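Local coordinates for petrobactin-binding protein YclQ (Bacillus subtilis subsp. subtilis str. 168, PDB 3GFV) that binds iron-free and ferric petrobactin, and the precursor 3,4-dihydroxybenzoic acid, as the solute-binding component of the YclNOPQ ABC transporter for ferric-petrobactin uptake, at residues Gly174-Ala179 / Gly194-Val199; Ser102-Glu107 / Thr273-Gly278; Val218-Ile223 / Thr246-Glu251. All coordinates share one frame; numbering follows the deposited sequence.

How the contacts relate
From the N terminus, after an antiparallel hairpin, the chain lays down most of the N-terminal parallel sheet; the loop after strand 98-101 supplies 102-107, the opening end of contact 2. Contact 2 closes only at 273-278, across 165 intervening residues, so it joins the N-terminal half of the fold to helix 271-276. Both other contacts nest inside that loop, in series: contact 1 ties strand 173-180 to helix 195-198, and contact 3 then pairs helices 220-226 and 246-250. Contact 1 touches its two neighbours, through Ile196 CD1 and Trp274 CZ3 (3.6 Å) and through Ile177 CD1 and Ile223 CD1 (4.1 Å). Contacts 2 and 3 stay about 11 Å apart at their nearest atoms.

Contact 1. Residues Gly174-Ala179 / Gly194-Val199; sequences GLVIMA and GLIHDV
Val176, on strand 173-180, meets Ile196 and His197 of the short helix 195-198, and its side chain can be followed outward. CB points toward the helix and splits into two methyls with separate roles. CG1, anti to the backbone N (chi1 -176°), only skirts the tip of Ile196, at 4.1 Å from CD1. CG2 is therefore placed beside the backbone N and does most of the touching: it lies 3.7 Å from Ile196 CD1, the two side chains meeting tip to tip, and also rests against Ile196 CB and CG2. It is 3.8 Å from His197 NE2, which it approaches obliquely as the valine and histidine side chains run past one another head to tail.

This is a helix laid against one side of a central strand in the mixed sheet of the C-terminal half, within the periplasmic binding protein fold. Strand 173-180 pairs with 183-187, 203-204 and 230-235, while Ile196 also packs on Phe232 of strand 230-235 and on Trp274 of helix 271-276, so the apolar part of the contact is buried.

The polar part centres on the His197 imidazole. No direct hydrogen bond joins the segments; a water bridges them instead, accepting from Val176 N at 3.0 Å and lying 2.8 Å from His197 NE2. The ring's other nitrogen, ND1, is bonded to Val202 O, so both ring nitrogens have partners, which would restrict rotation of the imidazole. Between them, CE1 comes edge-on to Gly174 O at 3.3 Å, close to the ring plane.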
ATOM      1  N   GLY A 174     -19.583  -2.949  -3.176  1.00 20.29           N
ATOM      2  CA  GLY A 174     -18.744  -2.757  -2.000  1.00 19.03           C
ATOM      3  C   GLY A 174     -18.487  -1.288  -1.737  1.00 16.88           C
ATOM      4  O   GLY A 174     -18.407  -0.464  -2.665  1.00 21.77           O
ATOM      5  N   LEU A 175     -18.354  -0.960  -0.456  1.00 15.60           N
ATOM      6  CA  LEU A 175     -17.935   0.372  -0.041  1.00 17.22           C
ATOM      7  C   LEU A 175     -16.660   0.239   0.791  1.00 17.53           C
ATOM      8  O   LEU A 175     -16.578  -0.631   1.653  1.00 17.39           O
ATOM      9  CB  LEU A 175     -19.036   1.033   0.795  1.00 18.04           C
ATOM     10  CG  LEU A 175     -18.687   2.375   1.447  1.00 19.12           C
ATOM     11  CD1 LEU A 175     -18.471   3.455   0.376  1.00 18.03           C
ATOM     12  CD2 LEU A 175     -19.785   2.815   2.479  1.00 18.71           C
ATOM     13  N   VAL A 176     -15.681   1.103   0.534  1.00 16.63           N
ATOM     14  CA  VAL A 176     -14.434   1.112   1.310  1.00 15.33           C
ATOM     15  C   VAL A 176     -14.392   2.330   2.219  1.00 17.90           C
ATOM     16  O   VAL A 176     -14.522   3.468   1.751  1.00 19.44           O
ATOM     17  CB  VAL A 176     -13.206   1.166   0.367  1.00 17.44           C
ATOM     18  CG1 VAL A 176     -11.901   1.085   1.178  1.00 19.47           C
ATOM     19  CG2 VAL A 176     -13.266   0.016  -0.653  1.00 19.32           C
ATOM     20  N   ILE A 177     -14.199   2.099   3.514  1.00 17.40           N
ATOM     21  CA  ILE A 177     -14.137   3.220   4.478  1.00 16.54           C
ATOM     22  C   ILE A 177     -12.914   3.104   5.356  1.00 20.61           C
ATOM     23  O   ILE A 177     -12.427   2.010   5.611  1.00 19.94           O
ATOM     24  CB  ILE A 177     -15.361   3.336   5.396  1.00 19.20           C
ATOM     25  CG1 ILE A 177     -15.587   2.043   6.206  1.00 21.23           C
ATOM     26  CG2 ILE A 177     -16.614   3.762   4.584  1.00 20.98           C
ATOM     27  CD1 ILE A 177     -16.645   2.145   7.272  1.00 24.51           C
HETATM   28  N   MSE A 178     -12.448   4.249   5.848  1.00 22.13           N
HETATM   29  CA  MSE A 178     -11.404   4.259   6.859  1.00 19.45           C
HETATM   30  C   MSE A 178     -11.946   4.973   8.092  1.00 22.47           C
HETATM   31  O   MSE A 178     -12.592   6.038   7.986  1.00 25.95           O
HETATM   32  CB  MSE A 178     -10.120   4.918   6.334  1.00 21.83           C
HETATM   33  CG  MSE A 178      -9.027   4.971   7.376  1.00 25.04           C
HETATM   34 SE   MSE A 178      -7.373   5.657   6.540  0.80 43.15          SE
HETATM   35  CE  MSE A 178      -7.912   7.487   6.493  1.00 26.06           C
ATOM     36  N   ALA A 179     -11.747   4.349   9.245  1.00 20.66           N
ATOM     37  CA  ALA A 179     -12.138   4.927  10.529  1.00 23.65           C
ATOM     38  C   ALA A 179     -10.929   5.570  11.191  1.00 25.76           C
ATOM     39  O   ALA A 179      -9.846   5.015  11.175  1.00 25.34           O
ATOM     40  CB  ALA A 179     -12.711   3.857  11.433  1.00 24.80           C
ATOM     41  N   GLY A 194      -8.752   2.778  -3.971  1.00 23.67           N
ATOM     42  CA  GLY A 194      -9.500   2.476  -5.172  1.00 22.55           C
ATOM     43  C   GLY A 194      -9.213   1.122  -5.803  1.00 25.18           C
ATOM     44  O   GLY A 194     -10.045   0.617  -6.551  1.00 22.68           O
ATOM     45  N   LEU A 195      -8.048   0.533  -5.538  1.00 19.98           N
ATOM     46  CA  LEU A 195      -7.720  -0.737  -6.201  1.00 18.95           C
ATOM     47  C   LEU A 195      -8.742  -1.843  -5.941  1.00 21.33           C
ATOM     48  O   LEU A 195      -8.882  -2.757  -6.756  1.00 20.20           O
ATOM     49  CB  LEU A 195      -6.292  -1.207  -5.875  1.00 21.13           C
ATOM     50  CG  LEU A 195      -6.054  -1.948  -4.556  1.00 21.91           C
ATOM     51  CD1 LEU A 195      -4.656  -2.573  -4.604  1.00 24.92           C
ATOM     52  CD2 LEU A 195      -6.174  -0.985  -3.391  1.00 23.83           C
ATOM     53  N   ILE A 196      -9.472  -1.756  -4.827  1.00 20.17           N
ATOM     54  CA  ILE A 196     -10.485  -2.762  -4.522  1.00 20.88           C
ATOM     55  C   ILE A 196     -11.526  -2.776  -5.649  1.00 19.79           C
ATOM     56  O   ILE A 196     -12.022  -3.838  -6.042  1.00 21.29           O
ATOM     57  CB  ILE A 196     -11.119  -2.485  -3.146  1.00 18.79           C
ATOM     58  CG1 ILE A 196     -10.125  -2.889  -2.044  1.00 20.90           C
ATOM     59  CG2 ILE A 196     -12.425  -3.251  -3.004  1.00 19.14           C
ATOM     60  CD1 ILE A 196     -10.469  -2.362  -0.625  1.00 18.84           C
ATOM     61  N   HIS A 197     -11.792  -1.602  -6.204  1.00 19.32           N
ATOM     62  CA  HIS A 197     -12.655  -1.485  -7.388  1.00 17.78           C
ATOM     63  C   HIS A 197     -11.902  -1.532  -8.713  1.00 18.83           C
ATOM     64  O   HIS A 197     -12.325  -2.239  -9.652  1.00 25.45           O
ATOM     65  CB  HIS A 197     -13.451  -0.180  -7.321  1.00 21.24           C
ATOM     66  CG  HIS A 197     -14.148   0.016  -6.021  1.00 21.14           C
ATOM     67  ND1 HIS A 197     -15.178  -0.807  -5.600  1.00 20.01           N
ATOM     68  CD2 HIS A 197     -13.989   0.945  -5.048  1.00 18.77           C
ATOM     69  CE1 HIS A 197     -15.607  -0.397  -4.424  1.00 20.24           C
ATOM     70  NE2 HIS A 197     -14.903   0.669  -4.065  1.00 18.69           N
ATOM     71  N   ASP A 198     -10.798  -0.788  -8.801  1.00 21.95           N
ATOM     72  CA  ASP A 198     -10.126  -0.573 -10.078  1.00 24.90           C
ATOM     73  C   ASP A 198      -9.366  -1.809 -10.541  1.00 26.96           C
ATOM     74  O   ASP A 198      -9.205  -2.041 -11.738  1.00 30.47           O
ATOM     75  CB  ASP A 198      -9.150   0.601  -9.969  1.00 25.26           C
ATOM     76  CG  ASP A 198      -9.835   1.892  -9.557  1.00 28.61           C
ATOM     77  OD1 ASP A 198     -11.005   2.102  -9.953  1.00 30.83           O
ATOM     78  OD2 ASP A 198      -9.207   2.682  -8.835  1.00 28.70           O
ATOM     79  N   VAL A 199      -8.899  -2.596  -9.586  1.00 22.82           N
ATOM     80  CA  VAL A 199      -8.021  -3.721  -9.893  1.00 21.28           C
ATOM     81  C   VAL A 199      -8.724  -5.031  -9.572  1.00 21.29           C
ATOM     82  O   VAL A 199      -8.766  -5.934 -10.404  1.00 24.32           O
ATOM     83  CB  VAL A 199      -6.708  -3.614  -9.100  1.00 20.80           C
ATOM     84  CG1 VAL A 199      -5.811  -4.797  -9.379  1.00 22.10           C
ATOM     85  CG2 VAL A 199      -5.988  -2.323  -9.477  1.00 25.38           C
TER
HETATM   86  O   HOH W   1     -16.006   2.390  -2.141  1.00 18.97           O

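Contact 2. Residues Ser102-Glu107 / Thr273-Gly278; sequences SARQSE and TWYLSG. With PO4 (phosphate ion), chain C.
Arg104 reaches from the loop after strand 98-101 to Tyr275 on helix 271-276, its chain extended from CG to NE, which carries the guanidinium across. Hydrogen bonds come first. Arg104 NH2 donates to Tyr275 O at 2.9 Å with an N-H...O angle of 157°; the acceptor lies near the guanidinium plane, the donor 35° above the carbonyl plane. Arg104 NH1 adds a weak bond to the same oxygen at 3.3 Å, so two nitrogens grip one carbonyl.

The second interaction is cation-pi. Arg104 NH2 stands over the centre of the Tyr275 ring, and Arg104 CZ is 4.9 Å from the ring centroid, 16° off the normal; the guanidinium comes NH2 corner first, steeply inclined to the ring. In this periplasmic binding protein fold the contact bridges the N- and C-terminal lobes across the cleft where the family binds its ligand.

Anion binding is third. A phosphate, probably from the crystallisation liquor, accepts weak bonds through O2 from Arg104 NE and NH2, both at 3.3 Å. Lys84 NZ binds the same ion, and Tyr275 OH, hydrogen-bonded to Arg236 NE, lies 2.7 Å from phosphate O2; this basic cluster is consistent with a site for an anionic siderophore.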
ATOM      1  N   SER A 102       8.703   7.404  -1.334  1.00 21.40           N
ATOM      2  CA  SER A 102       7.423   7.458  -2.012  1.00 19.99           C
ATOM      3  C   SER A 102       6.632   8.672  -1.552  1.00 20.81           C
ATOM      4  O   SER A 102       7.210   9.683  -1.186  1.00 22.40           O
ATOM      5  CB  SER A 102       6.635   6.144  -1.888  1.00 27.29           C
ATOM      6  OG  SER A 102       6.450   5.782  -0.535  1.00 29.18           O
ATOM      7  N   ALA A 103       5.316   8.588  -1.637  1.00 20.93           N
ATOM      8  CA  ALA A 103       4.514   9.798  -1.565  1.00 25.03           C
ATOM      9  C   ALA A 103       4.742  10.629  -0.290  1.00 25.93           C
ATOM     10  O   ALA A 103       4.777  11.857  -0.345  1.00 25.48           O
ATOM     11  CB  ALA A 103       3.036   9.445  -1.736  1.00 26.80           C
ATOM     12  N   ARG A 104       4.903   9.965   0.848  1.00 20.42           N
ATOM     13  CA  ARG A 104       5.022  10.680   2.114  1.00 25.13           C
ATOM     14  C   ARG A 104       6.316  11.489   2.249  1.00 27.68           C
ATOM     15  O   ARG A 104       6.408  12.355   3.131  1.00 27.00           O
ATOM     16  CB  ARG A 104       4.876   9.720   3.294  1.00 26.14           C
ATOM     17  CG  ARG A 104       3.449   9.164   3.462  1.00 26.81           C
ATOM     18  CD  ARG A 104       3.393   8.185   4.621  1.00 30.38           C
ATOM     19  NE  ARG A 104       2.022   7.859   5.001  1.00 31.58           N
ATOM     20  CZ  ARG A 104       1.417   6.699   4.753  1.00 31.55           C
ATOM     21  NH1 ARG A 104       2.048   5.723   4.112  1.00 30.70           N
ATOM     22  NH2 ARG A 104       0.167   6.515   5.153  1.00 34.21           N
ATOM     23  N   GLN A 105       7.310  11.217   1.390  1.00 20.74           N
ATOM     24  CA  GLN A 105       8.551  11.992   1.413  1.00 22.97           C
ATOM     25  C   GLN A 105       8.774  12.782   0.117  1.00 23.71           C
ATOM     26  O   GLN A 105       9.883  13.268  -0.147  1.00 24.35           O
ATOM     27  CB  GLN A 105       9.780  11.083   1.654  1.00 25.96           C
ATOM     28  CG  GLN A 105       9.672  10.139   2.840  1.00 27.05           C
ATOM     29  CD  GLN A 105       8.912   8.860   2.516  1.00 26.87           C
ATOM     30  OE1 GLN A 105       8.896   8.396   1.369  1.00 24.55           O
ATOM     31  NE2 GLN A 105       8.256   8.287   3.530  1.00 23.10           N
ATOM     32  N   SER A 106       7.714  12.915  -0.676  1.00 28.99           N
ATOM     33  CA  SER A 106       7.783  13.525  -2.016  1.00 32.74           C
ATOM     34  C   SER A 106       8.469  14.887  -2.026  1.00 32.84           C
ATOM     35  O   SER A 106       9.307  15.180  -2.887  1.00 31.95           O
ATOM     36  CB  SER A 106       6.373  13.689  -2.594  1.00 44.23           C
ATOM     37  OG  SER A 106       5.939  12.492  -3.207  1.00 58.36           O
ATOM     38  N   GLU A 107       8.117  15.720  -1.056  1.00 25.97           N
ATOM     39  CA  GLU A 107       8.692  17.049  -0.965  1.00 25.80           C
ATOM     40  C   GLU A 107      10.135  17.111  -0.493  1.00 29.28           C
ATOM     41  O   GLU A 107      10.739  18.179  -0.513  1.00 32.43           O
ATOM     42  CB  GLU A 107       7.841  17.926  -0.041  1.00 37.70           C
ATOM     43  CG  GLU A 107       7.022  18.957  -0.769  1.00 47.77           C
ATOM     44  CD  GLU A 107       6.513  20.019   0.187  1.00 46.88           C
ATOM     45  OE1 GLU A 107       7.035  21.152   0.158  1.00 42.29           O
ATOM     46  OE2 GLU A 107       5.622  19.692   0.990  1.00 53.74           O
ATOM     47  N   THR A 273      -0.901  -2.710   7.217  1.00 20.17           N
ATOM     48  CA  THR A 273      -0.419  -2.950   5.863  1.00 21.06           C
ATOM     49  C   THR A 273      -1.078  -2.014   4.852  1.00 23.27           C
ATOM     50  O   THR A 273      -0.408  -1.419   4.008  1.00 17.82           O
ATOM     51  CB  THR A 273      -0.631  -4.418   5.473  1.00 21.34           C
ATOM     52  OG1 THR A 273       0.181  -5.234   6.321  1.00 23.50           O
ATOM     53  CG2 THR A 273      -0.246  -4.671   4.008  1.00 20.77           C
ATOM     54  N   TRP A 274      -2.402  -1.854   4.953  1.00 17.74           N
ATOM     55  CA  TRP A 274      -3.123  -1.044   3.980  1.00 18.36           C
ATOM     56  C   TRP A 274      -2.809   0.447   4.068  1.00 19.10           C
ATOM     57  O   TRP A 274      -2.735   1.134   3.038  1.00 20.95           O
ATOM     58  CB  TRP A 274      -4.639  -1.289   4.072  1.00 18.11           C
ATOM     59  CG  TRP A 274      -5.052  -2.582   3.464  1.00 20.10           C
ATOM     60  CD1 TRP A 274      -4.810  -3.834   3.950  1.00 16.83           C
ATOM     61  CD2 TRP A 274      -5.782  -2.759   2.246  1.00 19.01           C
ATOM     62  NE1 TRP A 274      -5.351  -4.783   3.109  1.00 18.10           N
ATOM     63  CE2 TRP A 274      -5.921  -4.147   2.038  1.00 18.24           C
ATOM     64  CE3 TRP A 274      -6.304  -1.876   1.293  1.00 19.29           C
ATOM     65  CZ2 TRP A 274      -6.598  -4.679   0.928  1.00 18.76           C
ATOM     66  CZ3 TRP A 274      -6.971  -2.401   0.187  1.00 20.07           C
ATOM     67  CH2 TRP A 274      -7.112  -3.792   0.021  1.00 20.94           C
ATOM     68  N   TYR A 275      -2.583   0.929   5.291  1.00 19.05           N
ATOM     69  CA  TYR A 275      -2.327   2.347   5.515  1.00 21.22           C
ATOM     70  C   TYR A 275      -0.838   2.724   5.401  1.00 22.33           C
ATOM     71  O   TYR A 275      -0.499   3.751   4.815  1.00 24.23           O
ATOM     72  CB  TYR A 275      -2.884   2.763   6.876  1.00 19.95           C
ATOM     73  CG  TYR A 275      -2.747   4.240   7.134  1.00 23.58           C
ATOM     74  CD1 TYR A 275      -3.534   5.154   6.441  1.00 31.13           C
ATOM     75  CD2 TYR A 275      -1.833   4.719   8.057  1.00 31.29           C
ATOM     76  CE1 TYR A 275      -3.424   6.518   6.679  1.00 37.86           C
ATOM     77  CE2 TYR A 275      -1.714   6.080   8.301  1.00 37.56           C
ATOM     78  CZ  TYR A 275      -2.512   6.972   7.601  1.00 39.37           C
ATOM     79  OH  TYR A 275      -2.396   8.330   7.833  1.00 46.29           O
ATOM     80  N   LEU A 276       0.043   1.882   5.921  1.00 18.75           N
ATOM     81  CA  LEU A 276       1.471   2.230   5.960  1.00 19.86           C
ATOM     82  C   LEU A 276       2.220   1.659   4.775  1.00 24.31           C
ATOM     83  O   LEU A 276       3.327   2.097   4.463  1.00 22.29           O
ATOM     84  CB  LEU A 276       2.125   1.667   7.208  1.00 22.40           C
ATOM     85  CG  LEU A 276       1.490   2.146   8.516  1.00 27.83           C
ATOM     86  CD1 LEU A 276       2.085   1.391   9.699  1.00 26.12           C
ATOM     87  CD2 LEU A 276       1.618   3.661   8.673  1.00 28.66           C
ATOM     88  N   SER A 277       1.640   0.661   4.128  1.00 20.62           N
ATOM     89  CA  SER A 277       2.386  -0.040   3.083  1.00 19.94           C
ATOM     90  C   SER A 277       1.562  -0.164   1.804  1.00 22.71           C
ATOM     91  O   SER A 277       0.811   0.739   1.452  1.00 23.50           O
ATOM     92  CB  SER A 277       2.852  -1.412   3.576  1.00 21.09           C
ATOM     93  OG  SER A 277       3.767  -1.998   2.634  1.00 21.87           O
ATOM     94  N   GLY A 278       1.703  -1.287   1.113  1.00 20.96           N
ATOM     95  CA  GLY A 278       1.049  -1.463  -0.171  1.00 20.36           C
ATOM     96  C   GLY A 278       1.978  -1.153  -1.341  1.00 24.45           C
ATOM     97  O   GLY A 278       2.936  -0.393  -1.197  1.00 23.11           O
TER
HETATM   98  P   PO4 C 304      -0.974  10.316   5.167  1.00 94.07           P
HETATM   99  O1  PO4 C 304      -1.226   9.374   4.012  1.00 93.38           O
HETATM  100  O2  PO4 C 304      -0.513   9.527   6.369  1.00 90.60           O
HETATM  101  O3  PO4 C 304       0.085  11.323   4.771  1.00 92.85           O
HETATM  102  O4  PO4 C 304      -2.259  11.036   5.502  1.00 95.61           O

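Contact 3. Residues Val218-Ile223 / Thr246-Glu251; sequences VSYEYI and TKQVVE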
ATOM      1  N   VAL A 218     -17.502  11.329   5.477  1.00 22.79           N
ATOM      2  CA  VAL A 218     -18.908  10.921   5.419  1.00 27.52           C
ATOM      3  C   VAL A 218     -19.453  10.578   6.806  1.00 31.11           C
ATOM      4  O   VAL A 218     -18.694  10.313   7.725  1.00 27.87           O
ATOM      5  CB  VAL A 218     -19.137   9.706   4.495  1.00 25.09           C
ATOM      6  CG1 VAL A 218     -18.818  10.034   3.030  1.00 24.94           C
ATOM      7  CG2 VAL A 218     -18.340   8.490   4.967  1.00 22.33           C
ATOM      8  N   SER A 219     -20.779  10.563   6.936  1.00 34.50           N
ATOM      9  CA  SER A 219     -21.458  10.225   8.191  1.00 32.21           C
ATOM     10  C   SER A 219     -21.927   8.768   8.208  1.00 33.64           C
ATOM     11  O   SER A 219     -21.849   8.052   7.200  1.00 30.85           O
ATOM     12  CB  SER A 219     -22.696  11.111   8.352  1.00 34.60           C
ATOM     13  OG  SER A 219     -23.601  10.825   7.287  1.00 38.33           O
ATOM     14  N   TYR A 220     -22.456   8.336   9.351  1.00 36.45           N
ATOM     15  CA  TYR A 220     -23.068   7.013   9.436  1.00 37.21           C
ATOM     16  C   TYR A 220     -24.264   6.927   8.499  1.00 40.85           C
ATOM     17  O   TYR A 220     -24.504   5.887   7.869  1.00 37.50           O
ATOM     18  CB  TYR A 220     -23.502   6.692  10.872  1.00 49.60           C
ATOM     19  CG  TYR A 220     -22.350   6.497  11.839  1.00 60.49           C
ATOM     20  CD1 TYR A 220     -22.293   5.388  12.677  1.00 62.19           C
ATOM     21  CD2 TYR A 220     -21.314   7.421  11.908  1.00 67.90           C
ATOM     22  CE1 TYR A 220     -21.239   5.212  13.563  1.00 62.94           C
ATOM     23  CE2 TYR A 220     -20.259   7.253  12.785  1.00 70.46           C
ATOM     24  CZ  TYR A 220     -20.225   6.149  13.613  1.00 67.51           C
ATOM     25  OH  TYR A 220     -19.164   5.990  14.481  1.00 68.45           O
ATOM     26  N   GLU A 221     -25.014   8.025   8.405  1.00 29.96           N
ATOM     27  CA  GLU A 221     -26.171   8.079   7.529  1.00 34.89           C
ATOM     28  C   GLU A 221     -25.774   7.810   6.084  1.00 26.00           C
ATOM     29  O   GLU A 221     -26.582   7.319   5.302  1.00 25.90           O
ATOM     30  CB  GLU A 221     -26.869   9.435   7.609  1.00 39.34           C
ATOM     31  CG  GLU A 221     -27.652   9.677   8.892  1.00 49.96           C
ATOM     32  CD  GLU A 221     -26.811  10.320   9.988  1.00 56.12           C
ATOM     33  OE1 GLU A 221     -25.558  10.220   9.922  1.00 44.17           O
ATOM     34  OE2 GLU A 221     -27.409  10.934  10.912  1.00 57.40           O
ATOM     35  N   TYR A 222     -24.543   8.171   5.730  1.00 25.28           N
ATOM     36  CA  TYR A 222     -24.038   7.892   4.393  1.00 21.13           C
ATOM     37  C   TYR A 222     -23.906   6.381   4.150  1.00 18.97           C
ATOM     38  O   TYR A 222     -24.227   5.893   3.081  1.00 23.01           O
ATOM     39  CB  TYR A 222     -22.662   8.542   4.187  1.00 22.54           C
ATOM     40  CG  TYR A 222     -22.024   8.117   2.900  1.00 21.80           C
ATOM     41  CD1 TYR A 222     -22.388   8.716   1.699  1.00 22.78           C
ATOM     42  CD2 TYR A 222     -21.060   7.101   2.861  1.00 19.47           C
ATOM     43  CE1 TYR A 222     -21.816   8.317   0.493  1.00 24.92           C
ATOM     44  CE2 TYR A 222     -20.490   6.704   1.669  1.00 21.75           C
ATOM     45  CZ  TYR A 222     -20.855   7.309   0.492  1.00 21.46           C
ATOM     46  OH  TYR A 222     -20.276   6.887  -0.691  1.00 25.21           O
ATOM     47  N   ILE A 223     -23.439   5.647   5.153  1.00 18.34           N
ATOM     48  CA  ILE A 223     -23.320   4.191   5.009  1.00 22.93           C
ATOM     49  C   ILE A 223     -24.710   3.569   4.806  1.00 23.37           C
ATOM     50  O   ILE A 223     -24.909   2.716   3.942  1.00 20.46           O
ATOM     51  CB  ILE A 223     -22.611   3.582   6.222  1.00 23.48           C
ATOM     52  CG1 ILE A 223     -21.161   4.079   6.272  1.00 23.88           C
ATOM     53  CG2 ILE A 223     -22.613   2.061   6.150  1.00 23.26           C
ATOM     54  CD1 ILE A 223     -20.446   3.690   7.542  1.00 26.38           C
ATOM     55  N   THR A 246     -13.276   1.094  14.818  1.00 26.74           N
ATOM     56  CA  THR A 246     -14.073   0.331  13.867  1.00 34.11           C
ATOM     57  C   THR A 246     -15.405  -0.168  14.435  1.00 38.47           C
ATOM     58  O   THR A 246     -16.450  -0.062  13.778  1.00 31.89           O
ATOM     59  CB  THR A 246     -13.273  -0.853  13.360  1.00 39.71           C
ATOM     60  OG1 THR A 246     -12.197  -0.353  12.564  1.00 30.98           O
ATOM     61  CG2 THR A 246     -14.151  -1.753  12.519  1.00 40.61           C
ATOM     62  N   LYS A 247     -15.379  -0.710  15.649  1.00 37.10           N
ATOM     63  CA  LYS A 247     -16.587  -1.292  16.230  1.00 36.32           C
ATOM     64  C   LYS A 247     -17.670  -0.257  16.492  1.00 37.74           C
ATOM     65  O   LYS A 247     -18.867  -0.535  16.347  1.00 34.69           O
ATOM     66  CB  LYS A 247     -16.261  -2.041  17.524  1.00 48.67           C
ATOM     67  CG  LYS A 247     -15.435  -3.300  17.316  1.00 58.07           C
ATOM     68  CD  LYS A 247     -15.400  -4.144  18.585  1.00 64.58           C
ATOM     69  CE  LYS A 247     -16.796  -4.290  19.181  1.00 68.80           C
ATOM     70  NZ  LYS A 247     -16.845  -5.237  20.337  1.00 69.57           N
ATOM     71  N   GLN A 248     -17.271   0.938  16.897  1.00 32.94           N
ATOM     72  CA  GLN A 248     -18.275   1.952  17.163  1.00 41.39           C
ATOM     73  C   GLN A 248     -18.933   2.326  15.849  1.00 35.31           C
ATOM     74  O   GLN A 248     -20.065   2.797  15.839  1.00 36.36           O
ATOM     75  CB  GLN A 248     -17.689   3.180  17.864  1.00 41.97           C
ATOM     76  CG  GLN A 248     -16.861   4.110  16.991  1.00 44.41           C
ATOM     77  CD  GLN A 248     -16.082   5.128  17.824  1.00 52.01           C
ATOM     78  OE1 GLN A 248     -16.308   6.337  17.723  1.00 56.66           O
ATOM     79  NE2 GLN A 248     -15.178   4.637  18.667  1.00 44.69           N
ATOM     80  N   VAL A 249     -18.225   2.119  14.734  1.00 30.34           N
ATOM     81  CA  VAL A 249     -18.860   2.395  13.463  1.00 31.60           C
ATOM     82  C   VAL A 249     -19.743   1.226  13.045  1.00 26.44           C
ATOM     83  O   VAL A 249     -20.928   1.393  12.812  1.00 28.70           O
ATOM     84  CB  VAL A 249     -17.868   2.676  12.322  1.00 31.36           C
ATOM     85  CG1 VAL A 249     -18.651   2.864  10.998  1.00 31.90           C
ATOM     86  CG2 VAL A 249     -17.004   3.903  12.639  1.00 34.73           C
ATOM     87  N   VAL A 250     -19.163   0.041  12.947  1.00 26.87           N
ATOM     88  CA  VAL A 250     -19.852  -1.012  12.201  1.00 31.13           C
ATOM     89  C   VAL A 250     -20.883  -1.727  13.037  1.00 35.86           C
ATOM     90  O   VAL A 250     -21.822  -2.321  12.510  1.00 37.17           O
ATOM     91  CB  VAL A 250     -18.885  -2.036  11.587  1.00 37.45           C
ATOM     92  CG1 VAL A 250     -17.895  -1.332  10.665  1.00 32.15           C
ATOM     93  CG2 VAL A 250     -18.180  -2.801  12.683  1.00 44.55           C
ATOM     94  N   GLU A 251     -20.716  -1.662  14.351  1.00 34.32           N
ATOM     95  CA  GLU A 251     -21.675  -2.293  15.243  1.00 35.51           C
ATOM     96  C   GLU A 251     -22.675  -1.274  15.798  1.00 34.91           C
ATOM     97  O   GLU A 251     -23.514  -1.605  16.636  1.00 34.95           O
ATOM     98  CB  GLU A 251     -20.932  -3.090  16.324  1.00 39.77           C
ATOM     99  CG  GLU A 251     -20.113  -4.225  15.680  1.00 44.85           C
ATOM    100  CD  GLU A 251     -19.221  -4.963  16.651  1.00 56.63           C
ATOM    101  OE1 GLU A 251     -19.510  -4.936  17.867  1.00 57.05           O
ATOM    102  OE2 GLU A 251     -18.231  -5.579  16.192  1.00 53.12           O
TER
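Tyr220 and Val249 pass at a slant, the phenol of the first running alongside the backbone and CG2 of the second. Tyr220 points toward helix 246-250, its CG anti to the carbonyl carbon (chi1 -68°), which carries the ring across to that helix. There the ring presents its edge to a backbone carbonyl: CE1 is 3.5 Å from Gln248 O, which lies in the ring plane. Val249 CA approaches the same ring obliquely, 3.7 Å from CE1. Farther out, Tyr220 OH makes a van der Waals contact with Val249 CG2 at 3.5 Å, and it lies 3.9 Å from CG of the exposed Gln248. No hydrogen bond joins the segments.

Ile223, one turn along, crosses Val249 at about a right angle. Ile223 CD1 meets Val249 CG1 at 4.0 Å. Val249 thus divides its two methyls, CG2 to the tyrosine and CG1 to the isoleucine. Beneath them, Tyr220 and Val249 both rest on Ile184 of strand 183-187.

Before Tyr220, Ser219 is the N-cap of its helix, OG accepting from Tyr222 N at 3.2 Å. The arrangement is a largely apolar contact between two short helices on one side of the mixed sheet, part of the alpha-beta sandwich of the periplasmic binding protein fold.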